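Local coordinates for protein ATP phosphoribosyltransferase (Thermotoga maritima, PDB 1USY) that catalyses the first step of histidine biosynthesis, probably joining ATP to 5-phosphoribose 1-diphosphate to give phosphoribosyl-ATP and diphosphate, at residues H[3-8]-H[42-47]; H[82-87]-H[148-153]; H[86-91]-H[167-172]. All coordinates share one frame; numbering follows the deposited sequence.

Contact 1 of 3, residues H[3-8]-H[42-47]; sequences KLAIPK and FMVRPF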
# COMPACT_ATOMS: atom_id res chain seq x y z
N LYS H 3 12.21 -23.14 -34.76
CA LYS H 3 12.32 -23.81 -33.45
C LYS H 3 10.95 -24.19 -32.90
O LYS H 3 10.02 -23.35 -32.86
CB LYS H 3 13.04 -22.93 -32.45
CG LYS H 3 14.38 -22.40 -32.99
CD LYS H 3 15.05 -21.40 -32.05
CE LYS H 3 15.37 -20.10 -32.78
NZ LYS H 3 16.28 -19.15 -32.02
N LEU H 4 10.82 -25.46 -32.52
CA LEU H 4 9.59 -25.99 -31.98
C LEU H 4 9.70 -26.45 -30.54
O LEU H 4 10.68 -27.15 -30.15
CB LEU H 4 9.08 -27.21 -32.77
CG LEU H 4 9.01 -27.31 -34.26
CD1 LEU H 4 8.11 -28.48 -34.55
CD2 LEU H 4 8.54 -26.05 -34.95
N ALA H 5 8.69 -26.07 -29.76
CA ALA H 5 8.62 -26.48 -28.37
C ALA H 5 7.65 -27.67 -28.32
O ALA H 5 6.43 -27.55 -28.61
CB ALA H 5 8.17 -25.32 -27.48
N ILE H 6 8.23 -28.85 -28.07
CA ILE H 6 7.50 -30.10 -28.14
C ILE H 6 7.21 -30.65 -26.74
O ILE H 6 8.11 -30.76 -25.92
CB ILE H 6 8.23 -31.11 -29.00
CG1 ILE H 6 8.20 -30.67 -30.48
CG2 ILE H 6 7.59 -32.51 -28.87
CD1 ILE H 6 9.11 -31.48 -31.30
N PRO H 7 5.95 -30.95 -26.47
CA PRO H 7 5.52 -31.34 -25.12
C PRO H 7 5.94 -32.77 -24.80
O PRO H 7 5.57 -33.69 -25.53
CB PRO H 7 3.99 -31.24 -25.17
CG PRO H 7 3.65 -31.42 -26.62
CD PRO H 7 4.84 -30.97 -27.44
N LYS H 8 6.75 -32.95 -23.76
CA LYS H 8 7.18 -34.27 -23.30
C LYS H 8 6.02 -35.11 -22.73
O LYS H 8 5.12 -34.58 -22.10
CB LYS H 8 8.28 -34.12 -22.23
CG LYS H 8 9.69 -34.07 -22.80
CD LYS H 8 10.71 -34.19 -21.71
CE LYS H 8 11.87 -35.00 -22.19
NZ LYS H 8 12.91 -35.13 -21.12
N PHE H 42 12.91 -28.21 -28.92
CA PHE H 42 13.05 -28.26 -27.50
C PHE H 42 12.02 -29.21 -26.94
O PHE H 42 10.83 -29.07 -27.18
CB PHE H 42 12.91 -26.86 -26.91
CG PHE H 42 13.82 -25.84 -27.55
CD1 PHE H 42 13.29 -24.69 -28.14
CD2 PHE H 42 15.22 -26.04 -27.57
CE1 PHE H 42 14.14 -23.72 -28.73
CE2 PHE H 42 16.07 -25.09 -28.15
CZ PHE H 42 15.52 -23.92 -28.75
N MET H 43 12.51 -30.21 -26.22
CA MET H 43 11.68 -31.22 -25.59
C MET H 43 11.48 -30.74 -24.17
O MET H 43 12.30 -30.92 -23.29
CB MET H 43 12.36 -32.62 -25.64
CG MET H 43 12.90 -33.06 -27.04
SD MET H 43 11.68 -33.04 -28.39
CE MET H 43 10.47 -34.14 -27.66
N VAL H 44 10.34 -30.12 -23.96
CA VAL H 44 10.07 -29.35 -22.78
C VAL H 44 8.77 -29.87 -22.16
O VAL H 44 8.11 -30.73 -22.74
CB VAL H 44 9.97 -27.87 -23.18
CG1 VAL H 44 8.59 -27.58 -23.71
CG2 VAL H 44 10.27 -26.99 -22.02
N ARG H 45 8.39 -29.40 -20.99
CA ARG H 45 7.21 -29.93 -20.35
C ARG H 45 6.00 -29.18 -20.86
O ARG H 45 6.11 -28.02 -21.24
CB ARG H 45 7.31 -29.81 -18.85
CG ARG H 45 8.35 -30.70 -18.28
CD ARG H 45 7.80 -31.79 -17.40
NE ARG H 45 8.86 -32.41 -16.60
CZ ARG H 45 8.70 -32.87 -15.35
NH1 ARG H 45 7.53 -32.78 -14.72
NH2 ARG H 45 9.74 -33.44 -14.73
N PRO H 46 4.84 -29.84 -20.86
CA PRO H 46 3.68 -29.33 -21.57
C PRO H 46 3.28 -27.97 -21.03
O PRO H 46 3.01 -27.09 -21.87
CB PRO H 46 2.61 -30.41 -21.35
CG PRO H 46 3.05 -31.18 -20.22
CD PRO H 46 4.55 -31.10 -20.17
N PHE H 47 3.31 -27.78 -19.71
CA PHE H 47 3.01 -26.48 -19.13
C PHE H 47 3.98 -25.40 -19.59
O PHE H 47 3.64 -24.21 -19.61
CB PHE H 47 3.14 -26.54 -17.62
CG PHE H 47 1.85 -26.70 -16.86
CD1 PHE H 47 1.48 -25.73 -15.91
CD2 PHE H 47 1.08 -27.86 -16.96
CE1 PHE H 47 0.32 -25.89 -15.13
CE2 PHE H 47 -0.08 -28.04 -16.18
CZ PHE H 47 -0.46 -27.05 -15.27
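Phe-42 meets strand 3-7 through both its backbone and its ring. Its N donates to Leu-4 O and its O accepts from Ile-6 N over 2.8 Å in a nearly straight bond (171°), so one residue bridges two on the neighbouring strand, the mark of parallel pairing. With CG anti to the carbonyl carbon (chi1 -53°), the ring runs alongside Lys-3, pointing the same way, its CE1 4.0 Å from Lys-3 CB. A flat apolar group can thus lie along the aliphatic stem of the lysine; Phe-42 also packs on an apolar side chain of another protein chain. Strands 2-7 and 39-44 are parallel neighbours joined through helix 12-20 and an antiparallel excursion (28-29, 33-36), a variation on the beta-alpha-beta crossover, in a fold of the periplasmic-binding-protein class. Met-43 faces that helix. Its flexible chain, bent at chi2 and chi3, lies side by side with Ile-6 and brings CE to 3.5 Å from Ile-6 CG2; Met-16 and Leu-19 of the helix cover the isoleucine. Beyond the strand end, Lys-8 N donates to Val-44 O at 2.8 Å, extending the ladder. The methylene chain of Lys-8 packs on Met-43, its CG 4.2 Å from Met-43 CB, and the side chain of Lys-8 comes within about 5 Å of a bound phosphate.

Contact 2 of 3, residues H[82-87]-H[148-153]; sequences PTNISR and ITETGR. With PO4 (phosphate ion), chain T.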
# COMPACT_ATOMS: atom_id res chain seq x y z
N PRO H 82 -5.19 -34.14 -33.33
CA PRO H 82 -6.31 -35.01 -33.01
C PRO H 82 -6.03 -35.80 -31.75
O PRO H 82 -4.95 -36.37 -31.56
CB PRO H 82 -6.39 -35.95 -34.22
CG PRO H 82 -5.53 -35.32 -35.26
CD PRO H 82 -4.51 -34.51 -34.58
N THR H 83 -7.00 -35.84 -30.87
CA THR H 83 -6.79 -36.44 -29.56
C THR H 83 -8.15 -36.90 -29.04
O THR H 83 -9.16 -36.58 -29.65
CB THR H 83 -6.07 -35.39 -28.66
OG1 THR H 83 -5.53 -36.03 -27.50
CG2 THR H 83 -7.04 -34.39 -28.08
N ASN H 84 -8.21 -37.69 -27.97
CA ASN H 84 -9.52 -37.95 -27.36
C ASN H 84 -9.95 -36.70 -26.63
O ASN H 84 -9.13 -36.08 -25.96
CB ASN H 84 -9.52 -39.13 -26.39
CG ASN H 84 -8.89 -40.36 -26.98
OD1 ASN H 84 -7.73 -40.68 -26.67
ND2 ASN H 84 -9.63 -41.06 -27.87
N ILE H 85 -11.21 -36.33 -26.82
CA ILE H 85 -11.87 -35.26 -26.07
C ILE H 85 -11.66 -35.40 -24.55
O ILE H 85 -11.88 -36.47 -23.98
CB ILE H 85 -13.39 -35.31 -26.40
CG1 ILE H 85 -13.62 -35.26 -27.92
CG2 ILE H 85 -14.21 -34.23 -25.60
CD1 ILE H 85 -14.86 -36.08 -28.41
N SER H 86 -11.24 -34.32 -23.89
CA SER H 86 -11.28 -34.26 -22.43
C SER H 86 -11.77 -32.91 -21.98
O SER H 86 -11.82 -31.98 -22.80
CB SER H 86 -9.95 -34.63 -21.79
OG SER H 86 -8.91 -33.83 -22.28
N ARG H 87 -12.14 -32.82 -20.70
CA ARG H 87 -12.72 -31.62 -20.08
C ARG H 87 -12.06 -31.31 -18.75
O ARG H 87 -11.82 -32.25 -17.97
CB ARG H 87 -14.22 -31.81 -19.81
CG ARG H 87 -15.01 -32.85 -20.65
CD ARG H 87 -16.30 -32.28 -21.32
NE ARG H 87 -16.79 -33.17 -22.39
CZ ARG H 87 -17.69 -32.87 -23.33
NH1 ARG H 87 -18.26 -31.67 -23.42
NH2 ARG H 87 -18.04 -33.80 -24.21
N ILE H 148 -8.53 -32.41 -14.95
CA ILE H 148 -8.91 -32.85 -16.26
C ILE H 148 -9.48 -34.27 -16.18
O ILE H 148 -8.99 -35.11 -15.40
CB ILE H 148 -7.71 -32.82 -17.17
CG1 ILE H 148 -7.23 -31.37 -17.42
CG2 ILE H 148 -8.03 -33.55 -18.47
CD1 ILE H 148 -5.85 -31.26 -18.10
N THR H 149 -10.51 -34.55 -16.97
CA THR H 149 -11.00 -35.91 -17.11
C THR H 149 -11.40 -36.25 -18.54
O THR H 149 -11.87 -35.36 -19.27
CB THR H 149 -12.19 -36.13 -16.18
OG1 THR H 149 -12.63 -37.49 -16.29
CG2 THR H 149 -13.41 -35.34 -16.67
N GLU H 150 -11.23 -37.50 -18.96
CA GLU H 150 -11.85 -37.96 -20.23
C GLU H 150 -12.79 -39.15 -20.16
O GLU H 150 -13.94 -39.01 -20.55
CB GLU H 150 -10.86 -38.17 -21.38
CG GLU H 150 -9.48 -38.66 -21.00
CD GLU H 150 -8.69 -39.16 -22.19
OE1 GLU H 150 -7.46 -38.95 -22.19
OE2 GLU H 150 -9.29 -39.78 -23.12
N THR H 151 -12.31 -40.31 -19.70
CA THR H 151 -13.16 -41.50 -19.59
C THR H 151 -13.97 -41.47 -18.30
O THR H 151 -15.12 -41.90 -18.27
CB THR H 151 -12.38 -42.86 -19.74
OG1 THR H 151 -11.39 -43.01 -18.72
CG2 THR H 151 -11.57 -42.93 -21.04
N GLY H 152 -13.34 -40.96 -17.24
CA GLY H 152 -13.99 -40.74 -15.97
C GLY H 152 -13.71 -41.87 -15.00
O GLY H 152 -14.21 -41.83 -13.86
N ARG H 153 -12.91 -42.86 -15.46
CA ARG H 153 -12.69 -44.06 -14.64
C ARG H 153 -11.73 -43.72 -13.48
O ARG H 153 -11.78 -44.34 -12.41
CB ARG H 153 -12.14 -45.23 -15.50
CG ARG H 153 -10.62 -45.24 -15.72
CD ARG H 153 -9.96 -46.59 -15.40
NE ARG H 153 -8.66 -46.45 -14.72
CZ ARG H 153 -7.66 -45.68 -15.13
NH1 ARG H 153 -7.77 -44.94 -16.25
NH2 ARG H 153 -6.51 -45.59 -14.47
P PO4 T . -9.51 -40.54 -17.21
O1 PO4 T . -10.68 -40.08 -16.37
O2 PO4 T . -8.36 -39.56 -17.13
O3 PO4 T . -9.92 -40.66 -18.66
O4 PO4 T . -9.00 -41.87 -16.72
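Arg-87 and Thr-149 form an antiparallel hydrogen-bonded pair that holds the close-packed part of this contact. Arg-87 N donates to Thr-149 O at 2.9 Å and Thr-149 N returns a bond of 2.8 Å to Arg-87 O. Buried Ser-86 fits beside this pair because it is small: its CB rests 3.7 Å from Glu-150 CB, and its OG turns to Ile-148 CG2. Toward solvent the packing thins. Asn-84 and Glu-150 meet obliquely, with amide and carboxylate planes 39° apart, and Glu-150 OE2 touches Asn-84 CB; polar ends suit this solvent-facing side. Past the strand the chain curls round a phosphate ion, probably from the crystallisation medium. Thr-151 N and Thr-151 OG1 both reach phosphate O3, the latter at 2.8 Å, while Gly-152 N donates to phosphate O1 at 2.9 Å. With OG1 anti to its own N (chi1 -178°), Thr-149 adds a bond to O1 of the ion. Gly-152 has the positive phi (97°) that glycine tolerates readily, and it sits at the N-cap of helix 153-157, whose Thr-154 also binds the ion. Backbone amides and threonine hydroxyls gathered at a helix start are consistent with the phosphoribosyl-diphosphate loop of this enzyme family.

Contact 3 of 3, residues H[86-91]-H[167-172]; sequences SRMVLA and FVIRTH. With HIS (histidine), chain V.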
# COMPACT_ATOMS: atom_id res chain seq x y z
N SER H 86 -11.24 -34.32 -23.89
CA SER H 86 -11.28 -34.26 -22.43
C SER H 86 -11.77 -32.91 -21.98
O SER H 86 -11.82 -31.98 -22.80
CB SER H 86 -9.95 -34.63 -21.79
OG SER H 86 -8.91 -33.83 -22.28
N ARG H 87 -12.14 -32.82 -20.70
CA ARG H 87 -12.72 -31.62 -20.08
C ARG H 87 -12.06 -31.31 -18.75
O ARG H 87 -11.82 -32.25 -17.97
CB ARG H 87 -14.22 -31.81 -19.81
CG ARG H 87 -15.01 -32.85 -20.65
CD ARG H 87 -16.30 -32.28 -21.32
NE ARG H 87 -16.79 -33.17 -22.39
CZ ARG H 87 -17.69 -32.87 -23.33
NH1 ARG H 87 -18.26 -31.67 -23.42
NH2 ARG H 87 -18.04 -33.80 -24.21
N MET H 88 -11.80 -30.02 -18.48
CA MET H 88 -11.50 -29.56 -17.13
C MET H 88 -12.83 -29.54 -16.35
O MET H 88 -13.81 -28.97 -16.83
CB MET H 88 -10.95 -28.15 -17.15
CG MET H 88 -9.44 -28.08 -17.02
SD MET H 88 -8.82 -28.69 -15.51
CE MET H 88 -9.18 -27.38 -14.64
N VAL H 89 -12.86 -30.18 -15.18
CA VAL H 89 -14.08 -30.24 -14.38
C VAL H 89 -13.82 -29.89 -12.91
O VAL H 89 -12.67 -29.88 -12.42
CB VAL H 89 -14.70 -31.63 -14.39
CG1 VAL H 89 -15.16 -32.04 -15.83
CG2 VAL H 89 -13.71 -32.68 -13.75
N LEU H 90 -14.90 -29.59 -12.21
CA LEU H 90 -14.89 -29.53 -10.77
C LEU H 90 -15.35 -30.90 -10.28
O LEU H 90 -16.32 -31.45 -10.80
CB LEU H 90 -15.82 -28.43 -10.28
CG LEU H 90 -15.92 -28.06 -8.79
CD1 LEU H 90 -14.74 -27.21 -8.39
CD2 LEU H 90 -17.23 -27.31 -8.50
N ALA H 91 -14.65 -31.46 -9.29
CA ALA H 91 -15.07 -32.74 -8.76
C ALA H 91 -14.96 -32.73 -7.24
O ALA H 91 -14.20 -31.93 -6.66
CB ALA H 91 -14.25 -33.90 -9.38
N PHE H 167 -14.26 -26.19 -18.98
CA PHE H 167 -14.12 -26.14 -20.44
C PHE H 167 -13.75 -27.48 -21.02
O PHE H 167 -13.13 -28.31 -20.35
CB PHE H 167 -13.07 -25.09 -20.88
CG PHE H 167 -11.75 -25.17 -20.13
CD1 PHE H 167 -10.71 -25.95 -20.60
CD2 PHE H 167 -11.54 -24.44 -18.96
CE1 PHE H 167 -9.48 -25.99 -19.90
CE2 PHE H 167 -10.31 -24.48 -18.27
CZ PHE H 167 -9.29 -25.25 -18.74
N VAL H 168 -14.10 -27.68 -22.29
CA VAL H 168 -13.64 -28.82 -23.09
C VAL H 168 -12.17 -28.60 -23.53
O VAL H 168 -11.77 -27.45 -23.75
CB VAL H 168 -14.68 -29.13 -24.27
CG1 VAL H 168 -14.76 -28.01 -25.31
CG2 VAL H 168 -14.46 -30.48 -24.92
N ILE H 169 -11.38 -29.67 -23.61
CA ILE H 169 -9.95 -29.56 -24.00
C ILE H 169 -9.66 -30.19 -25.35
O ILE H 169 -10.16 -31.27 -25.68
CB ILE H 169 -9.05 -30.25 -22.99
CG1 ILE H 169 -9.33 -29.72 -21.59
CG2 ILE H 169 -7.58 -30.13 -23.40
CD1 ILE H 169 -8.69 -30.52 -20.50
N ARG H 170 -8.83 -29.49 -26.12
CA ARG H 170 -8.22 -29.99 -27.34
C ARG H 170 -6.76 -29.56 -27.30
O ARG H 170 -6.40 -28.61 -26.56
CB ARG H 170 -8.92 -29.42 -28.57
CG ARG H 170 -10.42 -29.64 -28.59
CD ARG H 170 -11.07 -29.62 -29.99
NE ARG H 170 -12.52 -29.85 -29.92
CZ ARG H 170 -13.41 -28.99 -29.39
NH1 ARG H 170 -13.02 -27.83 -28.87
NH2 ARG H 170 -14.70 -29.30 -29.38
N THR H 171 -5.90 -30.27 -28.04
CA THR H 171 -4.54 -29.81 -28.20
C THR H 171 -4.36 -29.11 -29.53
O THR H 171 -4.93 -29.54 -30.55
CB THR H 171 -3.52 -30.92 -27.93
OG1 THR H 171 -3.28 -31.64 -29.12
CG2 THR H 171 -4.07 -31.94 -26.95
N HIS H 172 -3.66 -27.97 -29.50
CA HIS H 172 -3.40 -27.20 -30.71
C HIS H 172 -1.94 -27.12 -31.11
O HIS H 172 -1.03 -27.25 -30.29
CB HIS H 172 -3.90 -25.74 -30.62
CG HIS H 172 -5.17 -25.56 -29.86
ND1 HIS H 172 -5.22 -25.69 -28.49
CD2 HIS H 172 -6.41 -25.22 -30.27
CE1 HIS H 172 -6.46 -25.45 -28.09
NE2 HIS H 172 -7.20 -25.17 -29.14
N HIS V . -7.61 -22.18 -26.90
CA HIS V . -8.94 -22.68 -27.35
C HIS V . -10.08 -21.77 -26.87
O HIS V . -10.43 -21.76 -25.68
CB HIS V . -9.16 -24.11 -26.86
CG HIS V . -10.50 -24.67 -27.19
ND1 HIS V . -10.78 -26.02 -27.09
CD2 HIS V . -11.65 -24.09 -27.60
CE1 HIS V . -12.04 -26.24 -27.43
NE2 HIS V . -12.59 -25.08 -27.75
OXT HIS V . -10.67 -21.06 -27.69
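In the central sheet, Met-88 of the long strand 80-93 pairs with Phe-167 of its antiparallel neighbour 160-175. Met-88 N donates to Phe-167 O at 2.9 Å. The two side chains lie alongside each other on the same face: Met-88 CB stands over the centre of the phenyl ring, 3.8 Å from the ring centroid and 13° off its normal, a CH-pi contact. Phe-167 has CG between its backbone N and carbonyl carbon (chi1 49°), which turns the ring under the methionine; Thr-65 and Leu-69 of helix 65-70 also meet it. A flexible methionine suits a place shared between this ring and Ile-169, whose CD1 is 4.3 Å from Met-88 CG. Two long antiparallel strands running from one lobe to the other are a feature of type II periplasmic-binding-protein folds, to which this enzyme's family belongs. Ile-169 N is hydrogen-bonded to Ser-86 O, though the modelled length is doubtfully short. On the other face Val-168 CG2 lies above the Arg-87 guanidinium, toward its outer edge. Strand 160-175 also lines, with Val-168, Arg-170 and His-172, the pocket of a bound histidine; the His-172 ring presents its edge, NE2 3.2 Å from CB of the ligand.

From the N terminus, contact 1 closes first: residues 42-47 return beside 3-8 after helix 12-20 and a short antiparallel excursion, in series with contacts 2 and 3, which open later. These two start from the same strand, 80-93, and share Ser-86 and Arg-87, so their loops overlap. Contact 2 closes first, as residues 148-153 come back to one edge of that strand; the chain then runs on through helix 153-157 until 167-172 reaches the other edge and closes contact 3. Ile-148 of contact 2 packs against Met-88 and Ile-169 of contact 3. All three belong to one mixed sheet, in which strand 60-64 separates strand 2-7 from strand 160-175.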